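Local coordinates for Atu0111 protein (Agrobacterium tumefaciens, PDB 2FSQ) that is of unknown function but has an alpha-beta barrel fold and, as a member of the 2H clan, may be a phosphoesterase-like enzyme, at residues L12-S16 / T17-D21; V91-S94 / R95-L98; T104-L107 / D108-I111; A157-R160 / D161-D165. All coordinates share one frame; numbering follows the deposited sequence.

Contacts 1 to 4 follow one another along a single chain, and each is a local turn or helical step. Contact 1 lies in the loop before strand 42-48, its centre about 26 Å or more from the centres of the others. Contacts 2 and 3 are neighbours, with centres about 9 Å apart: contact 2 ends strand 84-92, contact 3 leads into helix 111-121, and Arg96 of contact 2 probably hydrogen-bonds through NH1 to Leu107 O (2.7 Å) and Thr109 O of contact 3. Contact 4, inside helix 150-167, packs on strand 84-92 through Arg160, Phe163 and Ala164. The 95-110 connection is thus tied across its ends, while contact 1 lies apart.

Contact 1. Residues L12-S16 / T17-D21; sequences LDYIS and TANHD
Tyr14 O is gripped by two side chains, His20 NE2 at 2.7 Å and Asn19 ND2 at 3.2 Å, just before an ST turn in which Ser16 immediately precedes the 3-10 segment 17-19. The imidazole nitrogen meets the carbonyl almost end-on (C=O...N 166°), while Asn19 ND2 approaches in the carbonyl plane, on a lone pair of the oxygen, although that oxygen is tilted out of the amide plane; both N-H bonds are bent. The Tyr14 side chain sets out away from the turn, but its ring comes near both donors: with CG anti to the backbone N (chi1 170°), it offers a face to the edge of His20 in a T-shaped pair, planes 84° apart and centroids 5.0 Å apart. One histidine therefore binds the tyrosine twice, through its carbonyl and through its ring. Trp189 stacks on His20, and Ile15 and Thr17 are tied by backbone hydrogen bonds to Phe190, so the turn is anchored to that neighbouring loop. Leu12 packs on helix 195-212. Ser16 closes the turn with two oxygens: its carbonyl O takes Asn19 N at 3.0 Å from above the carbonyl plane, and its OG accepts Ala18 N at 3.2 Å.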
loop_
_atom_site.group_PDB
_atom_site.type_symbol
_atom_site.label_atom_id
_atom_site.label_comp_id
_atom_site.label_asym_id
_atom_site.label_seq_id
_atom_site.Cartn_x
_atom_site.Cartn_y
_atom_site.Cartn_z
ATOM N N LEU A 12 1.113 -14.789 -8.940
ATOM C CA LEU A 12 2.189 -15.228 -8.035
ATOM C C LEU A 12 3.535 -15.442 -8.744
ATOM O O LEU A 12 4.598 -15.191 -8.167
ATOM C CB LEU A 12 1.784 -16.510 -7.296
ATOM C CG LEU A 12 2.832 -17.204 -6.420
ATOM C CD1 LEU A 12 3.269 -16.327 -5.270
ATOM C CD2 LEU A 12 2.299 -18.511 -5.887
ATOM N N ASP A 13 3.482 -15.902 -9.992
ATOM C CA ASP A 13 4.679 -16.175 -10.793
ATOM C C ASP A 13 5.537 -14.930 -11.064
ATOM O O ASP A 13 6.687 -15.055 -11.473
ATOM C CB ASP A 13 4.286 -16.812 -12.129
ATOM C CG ASP A 13 5.358 -17.738 -12.672
ATOM O OD1 ASP A 13 5.529 -18.841 -12.109
ATOM O OD2 ASP A 13 6.026 -17.365 -13.663
ATOM N N TYR A 14 4.981 -13.736 -10.854
ATOM C CA TYR A 14 5.758 -12.499 -11.015
ATOM C C TYR A 14 7.049 -12.486 -10.165
ATOM O O TYR A 14 8.094 -11.940 -10.556
ATOM C CB TYR A 14 4.902 -11.269 -10.671
ATOM C CG TYR A 14 5.734 -10.003 -10.595
ATOM C CD1 TYR A 14 6.183 -9.371 -11.759
ATOM C CD2 TYR A 14 6.116 -9.468 -9.360
ATOM C CE1 TYR A 14 6.980 -8.222 -11.690
ATOM C CE2 TYR A 14 6.906 -8.320 -9.284
ATOM C CZ TYR A 14 7.333 -7.710 -10.451
ATOM O OH TYR A 14 8.111 -6.577 -10.370
ATOM N N ILE A 15 6.971 -13.086 -8.985
ATOM C CA ILE A 15 8.073 -13.001 -8.026
ATOM C C ILE A 15 9.119 -14.109 -8.178
ATOM O O ILE A 15 10.057 -14.216 -7.382
ATOM C CB ILE A 15 7.546 -12.950 -6.587
ATOM C CG1 ILE A 15 6.909 -14.294 -6.207
ATOM C CG2 ILE A 15 6.599 -11.748 -6.425
ATOM C CD1 ILE A 15 6.680 -14.482 -4.735
ATOM N N SER A 16 8.956 -14.932 -9.203
ATOM C CA SER A 16 9.901 -15.987 -9.496
ATOM C C SER A 16 11.241 -15.427 -9.952
ATOM O O SER A 16 11.290 -14.414 -10.662
ATOM C CB SER A 16 9.342 -16.885 -10.592
ATOM O OG SER A 16 10.285 -17.895 -10.910
ATOM N N THR A 17 12.315 -16.112 -9.560
ATOM C CA THR A 17 13.673 -15.769 -10.002
ATOM C C THR A 17 13.740 -15.746 -11.529
ATOM O O THR A 17 14.459 -14.942 -12.118
ATOM C CB THR A 17 14.733 -16.760 -9.452
ATOM O OG1 THR A 17 14.330 -18.110 -9.710
ATOM C CG2 THR A 17 14.930 -16.589 -7.940
ATOM N N ALA A 18 12.959 -16.615 -12.165
ATOM C CA ALA A 18 12.928 -16.720 -13.629
ATOM C C ALA A 18 12.375 -15.479 -14.346
ATOM O O ALA A 18 12.540 -15.348 -15.560
ATOM C CB ALA A 18 12.122 -17.956 -14.032
ATOM N N ASN A 19 11.708 -14.589 -13.612
ATOM C CA ASN A 19 11.064 -13.404 -14.199
ATOM C C ASN A 19 11.917 -12.135 -14.113
ATOM O O ASN A 19 11.435 -11.042 -14.422
ATOM C CB ASN A 19 9.685 -13.179 -13.547
ATOM C CG ASN A 19 8.809 -12.191 -14.325
ATOM O OD1 ASN A 19 8.511 -12.392 -15.505
ATOM N ND2 ASN A 19 8.384 -11.124 -13.658
ATOM N N HIS A 20 13.180 -12.272 -13.698
ATOM C CA HIS A 20 13.994 -11.090 -13.329
ATOM C C HIS A 20 15.481 -11.217 -13.646
ATOM O O HIS A 20 16.040 -12.314 -13.542
ATOM C CB HIS A 20 13.816 -10.809 -11.838
ATOM C CG HIS A 20 12.413 -10.478 -11.465
ATOM N ND1 HIS A 20 11.882 -9.216 -11.628
ATOM C CD2 HIS A 20 11.420 -11.247 -10.961
ATOM C CE1 HIS A 20 10.624 -9.219 -11.224
ATOM N NE2 HIS A 20 10.321 -10.438 -10.808
ATOM N N ASP A 21 16.112 -10.092 -14.018
ATOM C CA ASP A 21 17.553 -10.036 -14.330
ATOM C C ASP A 21 18.319 -9.076 -13.402
ATOM O O ASP A 21 19.476 -8.709 -13.664
ATOM C CB ASP A 21 17.777 -9.665 -15.816
ATOM C CG ASP A 21 17.336 -8.233 -16.157
ATOM O OD1 ASP A 21 16.637 -7.584 -15.346
ATOM O OD2 ASP A 21 17.672 -7.756 -17.258
#

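Contact 2. Residues V91-S94 / R95-L98; sequences VIES and RRAL
Arg96 lays its extended side chain over the backbone of Glu93, CG coming within 3.6 Å of Glu93 O, and then grips the carboxylate side-on with two nitrogens. Arg96 NH2 meets Glu93 OE1 at 2.7 Å and Arg96 NE meets Glu93 OE2 at 3.1 Å, both bonds fairly straight. The carboxylate oxygens lie close to the guanidinium plane, yet the two flat groups are turned 56° apart: OE1 is approached on its syn side but well out of the carboxylate plane, OE2 from above it, making a twisted bidentate salt bridge. A bend at chi2 (64°) folds the Glu93 carboxylate back to the arginine, although the side chain starts out pointing away.

The backbone carrying the pair is a type I beta turn from Ile92 to Arg95 that ends strand 84-92, closed by Arg95 N to Ile92 O at 3.0 Å. A water spans the same corner, donating to Arg95 O and accepting from Ile92 N. Ile92 CG2 rests against Arg95 CB at 3.9 Å, while the far end of Arg95 leads off to a cation-pi contact with Tyr100. Ser94 OG bonds to Glu40, and Ile111 of helix 111-121 packs on both Glu93 and Arg96. With NE and NH2 engaged by Glu93 and NH1 bonded to Leu107 O and Thr109 O, the guanidinium is fixed in rotation; its charge is probably well balanced by the carboxylate at this largely surface-lying turn.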
loop_
_atom_site.group_PDB
_atom_site.type_symbol
_atom_site.label_atom_id
_atom_site.label_comp_id
_atom_site.label_asym_id
_atom_site.label_seq_id
_atom_site.Cartn_x
_atom_site.Cartn_y
_atom_site.Cartn_z
ATOM N N VAL A 91 4.344 12.630 -2.125
ATOM C CA VAL A 91 5.724 12.635 -2.630
ATOM C C VAL A 91 6.623 11.780 -1.756
ATOM O O VAL A 91 6.271 11.431 -0.627
ATOM C CB VAL A 91 6.319 14.071 -2.751
ATOM C CG1 VAL A 91 5.496 14.892 -3.724
ATOM C CG2 VAL A 91 6.396 14.743 -1.377
ATOM N N ILE A 92 7.797 11.445 -2.279
ATOM C CA ILE A 92 8.769 10.667 -1.514
ATOM C C ILE A 92 10.192 11.046 -1.917
ATOM O O ILE A 92 10.455 11.376 -3.080
ATOM C CB ILE A 92 8.476 9.119 -1.623
ATOM C CG1 ILE A 92 9.189 8.336 -0.515
ATOM C CG2 ILE A 92 8.813 8.584 -3.028
ATOM C CD1 ILE A 92 8.770 6.836 -0.447
ATOM N N GLU A 93 11.106 10.986 -0.945
ATOM C CA GLU A 93 12.485 11.425 -1.116
ATOM C C GLU A 93 13.197 10.737 -2.280
ATOM O O GLU A 93 14.044 11.344 -2.951
ATOM C CB GLU A 93 13.235 11.145 0.186
ATOM C CG GLU A 93 14.731 11.422 0.126
ATOM C CD GLU A 93 15.051 12.889 -0.116
ATOM O OE1 GLU A 93 14.340 13.754 0.427
ATOM O OE2 GLU A 93 16.025 13.169 -0.845
ATOM N N SER A 94 12.834 9.470 -2.493
ATOM C CA SER A 94 13.443 8.612 -3.487
ATOM C C SER A 94 12.914 8.801 -4.906
ATOM O O SER A 94 13.379 8.121 -5.822
ATOM C CB SER A 94 13.252 7.151 -3.086
ATOM O OG SER A 94 11.891 6.906 -2.760
ATOM N N ARG A 95 11.954 9.716 -5.100
ATOM C CA ARG A 95 11.379 9.910 -6.424
ATOM C C ARG A 95 11.089 11.392 -6.691
ATOM O O ARG A 95 9.938 11.820 -6.797
ATOM C CB ARG A 95 10.159 8.996 -6.633
ATOM C CG ARG A 95 9.715 8.961 -8.083
ATOM C CD ARG A 95 8.983 7.711 -8.449
ATOM N NE ARG A 95 7.845 7.537 -7.585
ATOM C CZ ARG A 95 6.994 6.517 -7.669
ATOM N NH1 ARG A 95 5.986 6.452 -6.801
ATOM N NH2 ARG A 95 7.163 5.564 -8.605
ATOM N N ARG A 96 12.172 12.159 -6.809
ATOM C CA ARG A 96 12.066 13.594 -6.995
ATOM C C ARG A 96 12.007 13.896 -8.484
ATOM O O ARG A 96 12.978 14.372 -9.080
ATOM C CB ARG A 96 13.230 14.305 -6.322
ATOM C CG ARG A 96 13.161 14.235 -4.830
ATOM C CD ARG A 96 14.438 14.755 -4.195
ATOM N NE ARG A 96 14.278 14.913 -2.749
ATOM C CZ ARG A 96 13.690 15.961 -2.168
ATOM N NH1 ARG A 96 13.199 16.954 -2.904
ATOM N NH2 ARG A 96 13.597 16.017 -0.841
ATOM N N ALA A 97 10.866 13.579 -9.095
ATOM C CA ALA A 97 10.717 13.697 -10.542
ATOM C C ALA A 97 9.261 13.834 -10.935
ATOM O O ALA A 97 8.397 13.237 -10.295
ATOM C CB ALA A 97 11.307 12.464 -11.212
ATOM N N LEU A 98 8.996 14.588 -12.007
ATOM C CA LEU A 98 7.659 14.600 -12.612
ATOM C C LEU A 98 7.469 13.244 -13.291
ATOM O O LEU A 98 8.431 12.687 -13.831
ATOM C CB LEU A 98 7.556 15.720 -13.651
ATOM C CG LEU A 98 7.965 17.127 -13.184
ATOM C CD1 LEU A 98 7.851 18.120 -14.320
ATOM C CD2 LEU A 98 7.131 17.586 -11.991
HETATM O O HOH W 1 7.650 11.654 -5.335
#

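Contact 3. Residues T104-L107 / D108-I111; sequences TLPL and DTPI
Hydrogen bonding centres on Pro106 O, which takes two donors from the same residue. Thr109 N reaches it at 3.1 Å in a near-straight bond (160°), closing a type I beta turn from Pro106 to Thr109, and the hydroxyl Thr109 OG1 donates to it at 2.7 Å. Both come from one face of the carbonyl plane, the amide well above it and the hydroxyl tilted only modestly. Thr109 OG1, anti to the carbonyl carbon and beside the backbone N (chi1 -58°), lies near its own amide, and both reach the one oxygen. Trp101 NE1 adds weak hydrogen bonds to Pro106 O and Leu105 O.

Van der Waals contacts fill in around these bonds. The Pro106 ring flanks the hydroxyl, with CD at 3.4 Å from Thr109 OG1 and CB only slightly farther, while Leu105 CB lies at 4.1 Å from the same oxygen. Asp108, whose CG sits between its backbone N and carbonyl carbon (chi1 58°), folds its carboxylate back along the chain to place OD1 at 3.4 Å from Pro106 CB.

The loop packs on helix 111-121 through Leu105, which lies on Val114 and Tyr117, and through Thr109, which also touches Val114; Leu107 rests on Trp101. Pro110 follows the turn at the N-cap position, and Ile111 begins the helix. In short, this is a type I turn, reinforced by a threonine hydroxyl at its last position, that leads the loop after strand 84-92 into helix 111-121.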
loop_
_atom_site.group_PDB
_atom_site.type_symbol
_atom_site.label_atom_id
_atom_site.label_comp_id
_atom_site.label_asym_id
_atom_site.label_seq_id
_atom_site.Cartn_x
_atom_site.Cartn_y
_atom_site.Cartn_z
ATOM N N THR A 104 4.675 22.728 -9.743
ATOM C CA THR A 104 4.820 24.050 -9.116
ATOM C C THR A 104 5.935 24.123 -8.070
ATOM O O THR A 104 6.307 25.220 -7.645
ATOM C CB THR A 104 3.528 24.457 -8.422
ATOM O OG1 THR A 104 3.212 23.457 -7.450
ATOM C CG2 THR A 104 2.395 24.548 -9.424
ATOM N N LEU A 105 6.480 22.977 -7.657
ATOM C CA LEU A 105 7.507 22.953 -6.611
ATOM C C LEU A 105 8.853 22.492 -7.125
ATOM O O LEU A 105 8.929 21.508 -7.843
ATOM C CB LEU A 105 7.100 22.022 -5.467
ATOM C CG LEU A 105 5.900 22.411 -4.607
ATOM C CD1 LEU A 105 5.766 21.426 -3.454
ATOM C CD2 LEU A 105 6.061 23.827 -4.089
ATOM N N PRO A 106 9.932 23.165 -6.707
ATOM C CA PRO A 106 11.270 22.698 -7.062
ATOM C C PRO A 106 11.468 21.228 -6.677
ATOM O O PRO A 106 10.998 20.798 -5.625
ATOM C CB PRO A 106 12.184 23.604 -6.238
ATOM C CG PRO A 106 11.378 24.825 -5.975
ATOM C CD PRO A 106 9.958 24.402 -5.905
ATOM N N LEU A 107 12.179 20.492 -7.521
ATOM C CA LEU A 107 12.386 19.048 -7.299
ATOM C C LEU A 107 13.220 18.795 -6.049
ATOM O O LEU A 107 13.167 17.697 -5.511
ATOM C CB LEU A 107 13.037 18.382 -8.518
ATOM C CG LEU A 107 12.236 18.447 -9.840
ATOM C CD1 LEU A 107 13.062 17.917 -11.027
ATOM C CD2 LEU A 107 10.899 17.699 -9.742
ATOM N N ASP A 108 13.963 19.809 -5.586
ATOM C CA ASP A 108 14.810 19.665 -4.397
ATOM C C ASP A 108 14.189 20.254 -3.128
ATOM O O ASP A 108 14.869 20.410 -2.115
ATOM C CB ASP A 108 16.238 20.210 -4.644
ATOM C CG ASP A 108 16.260 21.667 -5.048
ATOM O OD1 ASP A 108 15.184 22.259 -5.310
ATOM O OD2 ASP A 108 17.389 22.228 -5.125
ATOM N N THR A 109 12.892 20.549 -3.165
ATOM C CA THR A 109 12.181 21.052 -1.981
ATOM C C THR A 109 12.264 20.007 -0.877
ATOM O O THR A 109 11.991 18.822 -1.133
ATOM C CB THR A 109 10.697 21.324 -2.286
ATOM O OG1 THR A 109 10.605 22.269 -3.355
ATOM C CG2 THR A 109 9.941 21.851 -1.043
ATOM N N PRO A 110 12.648 20.420 0.348
ATOM C CA PRO A 110 12.628 19.464 1.460
ATOM C C PRO A 110 11.247 18.825 1.628
ATOM O O PRO A 110 10.224 19.497 1.453
ATOM C CB PRO A 110 12.960 20.333 2.671
ATOM C CG PRO A 110 13.799 21.450 2.079
ATOM C CD PRO A 110 13.118 21.755 0.788
ATOM N N ILE A 111 11.230 17.527 1.923
ATOM C CA ILE A 111 9.974 16.810 2.122
ATOM C C ILE A 111 9.042 17.540 3.111
ATOM O O ILE A 111 7.860 17.696 2.836
ATOM C CB ILE A 111 10.218 15.323 2.530
ATOM C CG1 ILE A 111 10.985 14.566 1.435
ATOM C CG2 ILE A 111 8.890 14.606 2.834
ATOM C CD1 ILE A 111 10.272 14.486 0.089
#

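Contact 4. Residues A157-R160 / D161-D165; sequences ALWR and DTFAD
Trp159 and Phe163, four residues apart on helix 150-167, lie side by side and point the same way, with Phe163 CE2 meeting the edge of the indole at CE3, 3.7 Å away. The six-membered ring of Trp159 and the Phe163 ring are oblique, planes at 41°. Phe163 CD2 also comes to 3.2 Å from Trp159 O, the carbonyl that accepts Phe163 N at 2.8 Å in an i to i+4 helical hydrogen bond. One residue earlier, Leu158 O carries two donors from Thr162: the backbone N at 3.0 Å and the hydroxyl OG1 at 2.7 Å, arriving from opposite faces of the carbonyl plane. Thr162 OG1 stands anti to its own carbonyl carbon (chi1 -52°), which points it back down the helix and brings it within 3.7 Å of Leu158 CD1.

Farther out, the aromatic pair is embedded in other rings: Phe125 stacks on Phe163, Phe238 meets it edge-to-face, and Phe131 does the same with Trp159, whose NE1 bonds to Pro129 O. Arg160 gives NH1 to Val87 O and NH2 to His174 O, with Tyr177 in a cation-pi contact. His174 NE2 also bonds to Asp161 OD1. Phe163, Ala164 and the Arg160 side chain meet strand 84-92, while Trp159 packs on loops; the chemistry implies a buried guanidinium met by backbone carbonyls and an aromatic ring, and a side-chain hydroxyl satisfied within the helix itself.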
loop_
_atom_site.group_PDB
_atom_site.type_symbol
_atom_site.label_atom_id
_atom_site.label_comp_id
_atom_site.label_asym_id
_atom_site.label_seq_id
_atom_site.Cartn_x
_atom_site.Cartn_y
_atom_site.Cartn_z
ATOM N N ALA A 157 -12.749 6.402 -6.870
ATOM C CA ALA A 157 -12.129 7.070 -8.018
ATOM C C ALA A 157 -12.343 8.580 -7.918
ATOM O O ALA A 157 -11.480 9.369 -8.318
ATOM C CB ALA A 157 -12.698 6.542 -9.325
ATOM N N LEU A 158 -13.504 8.990 -7.400
ATOM C CA LEU A 158 -13.767 10.425 -7.210
ATOM C C LEU A 158 -12.817 11.020 -6.172
ATOM O O LEU A 158 -12.296 12.112 -6.363
ATOM C CB LEU A 158 -15.234 10.689 -6.830
ATOM C CG LEU A 158 -15.590 12.113 -6.396
ATOM C CD1 LEU A 158 -15.353 13.114 -7.524
ATOM C CD2 LEU A 158 -17.037 12.157 -5.945
ATOM N N TRP A 159 -12.608 10.319 -5.061
ATOM C CA TRP A 159 -11.605 10.755 -4.098
ATOM C C TRP A 159 -10.252 10.967 -4.767
ATOM O O TRP A 159 -9.606 11.984 -4.551
ATOM C CB TRP A 159 -11.450 9.722 -2.984
ATOM C CG TRP A 159 -12.497 9.771 -1.894
ATOM C CD1 TRP A 159 -13.757 9.228 -1.926
ATOM C CD2 TRP A 159 -12.349 10.362 -0.601
ATOM N NE1 TRP A 159 -14.405 9.455 -0.722
ATOM C CE2 TRP A 159 -13.560 10.151 0.105
ATOM C CE3 TRP A 159 -11.316 11.063 0.029
ATOM C CZ2 TRP A 159 -13.748 10.599 1.418
ATOM C CZ3 TRP A 159 -11.500 11.505 1.338
ATOM C CH2 TRP A 159 -12.722 11.296 2.008
ATOM N N ARG A 160 -9.818 10.002 -5.568
ATOM C CA ARG A 160 -8.490 10.074 -6.188
ATOM C C ARG A 160 -8.403 11.187 -7.211
ATOM O O ARG A 160 -7.400 11.881 -7.266
ATOM C CB ARG A 160 -8.102 8.725 -6.796
ATOM C CG ARG A 160 -7.639 7.752 -5.718
ATOM C CD ARG A 160 -7.375 6.344 -6.246
ATOM N NE ARG A 160 -6.557 6.375 -7.462
ATOM C CZ ARG A 160 -5.234 6.512 -7.477
ATOM N NH1 ARG A 160 -4.551 6.641 -6.340
ATOM N NH2 ARG A 160 -4.599 6.556 -8.645
ATOM N N ASP A 161 -9.449 11.369 -8.007
ATOM C CA ASP A 161 -9.428 12.456 -8.985
ATOM C C ASP A 161 -9.352 13.794 -8.258
ATOM O O ASP A 161 -8.672 14.729 -8.699
ATOM C CB ASP A 161 -10.684 12.436 -9.858
ATOM C CG ASP A 161 -10.666 11.332 -10.901
ATOM O OD1 ASP A 161 -9.582 10.752 -11.149
ATOM O OD2 ASP A 161 -11.751 11.037 -11.466
ATOM N N THR A 162 -10.057 13.892 -7.136
ATOM C CA THR A 162 -10.043 15.127 -6.381
ATOM C C THR A 162 -8.655 15.335 -5.761
ATOM O O THR A 162 -8.110 16.439 -5.805
ATOM C CB THR A 162 -11.168 15.140 -5.307
ATOM O OG1 THR A 162 -12.423 14.815 -5.927
ATOM C CG2 THR A 162 -11.286 16.520 -4.625
ATOM N N PHE A 163 -8.056 14.274 -5.219
ATOM C CA PHE A 163 -6.700 14.397 -4.705
ATOM C C PHE A 163 -5.700 14.819 -5.764
ATOM O O PHE A 163 -4.782 15.577 -5.457
ATOM C CB PHE A 163 -6.220 13.109 -4.037
ATOM C CG PHE A 163 -6.748 12.921 -2.627
ATOM C CD1 PHE A 163 -6.587 13.913 -1.652
ATOM C CD2 PHE A 163 -7.367 11.742 -2.273
ATOM C CE1 PHE A 163 -7.073 13.710 -0.351
ATOM C CE2 PHE A 163 -7.839 11.526 -1.001
ATOM C CZ PHE A 163 -7.713 12.510 -0.036
ATOM N N ALA A 164 -5.871 14.339 -6.993
ATOM C CA ALA A 164 -4.948 14.714 -8.069
ATOM C C ALA A 164 -4.974 16.220 -8.272
ATOM O O ALA A 164 -3.939 16.833 -8.488
ATOM C CB ALA A 164 -5.294 13.981 -9.361
ATOM N N ASP A 165 -6.157 16.823 -8.177
ATOM C CA ASP A 165 -6.269 18.281 -8.278
ATOM C C ASP A 165 -5.529 18.992 -7.151
ATOM O O ASP A 165 -4.826 19.972 -7.382
ATOM C CB ASP A 165 -7.739 18.707 -8.288
ATOM C CG ASP A 165 -8.447 18.336 -9.571
ATOM O OD1 ASP A 165 -7.770 18.123 -10.601
ATOM O OD2 ASP A 165 -9.700 18.255 -9.550
#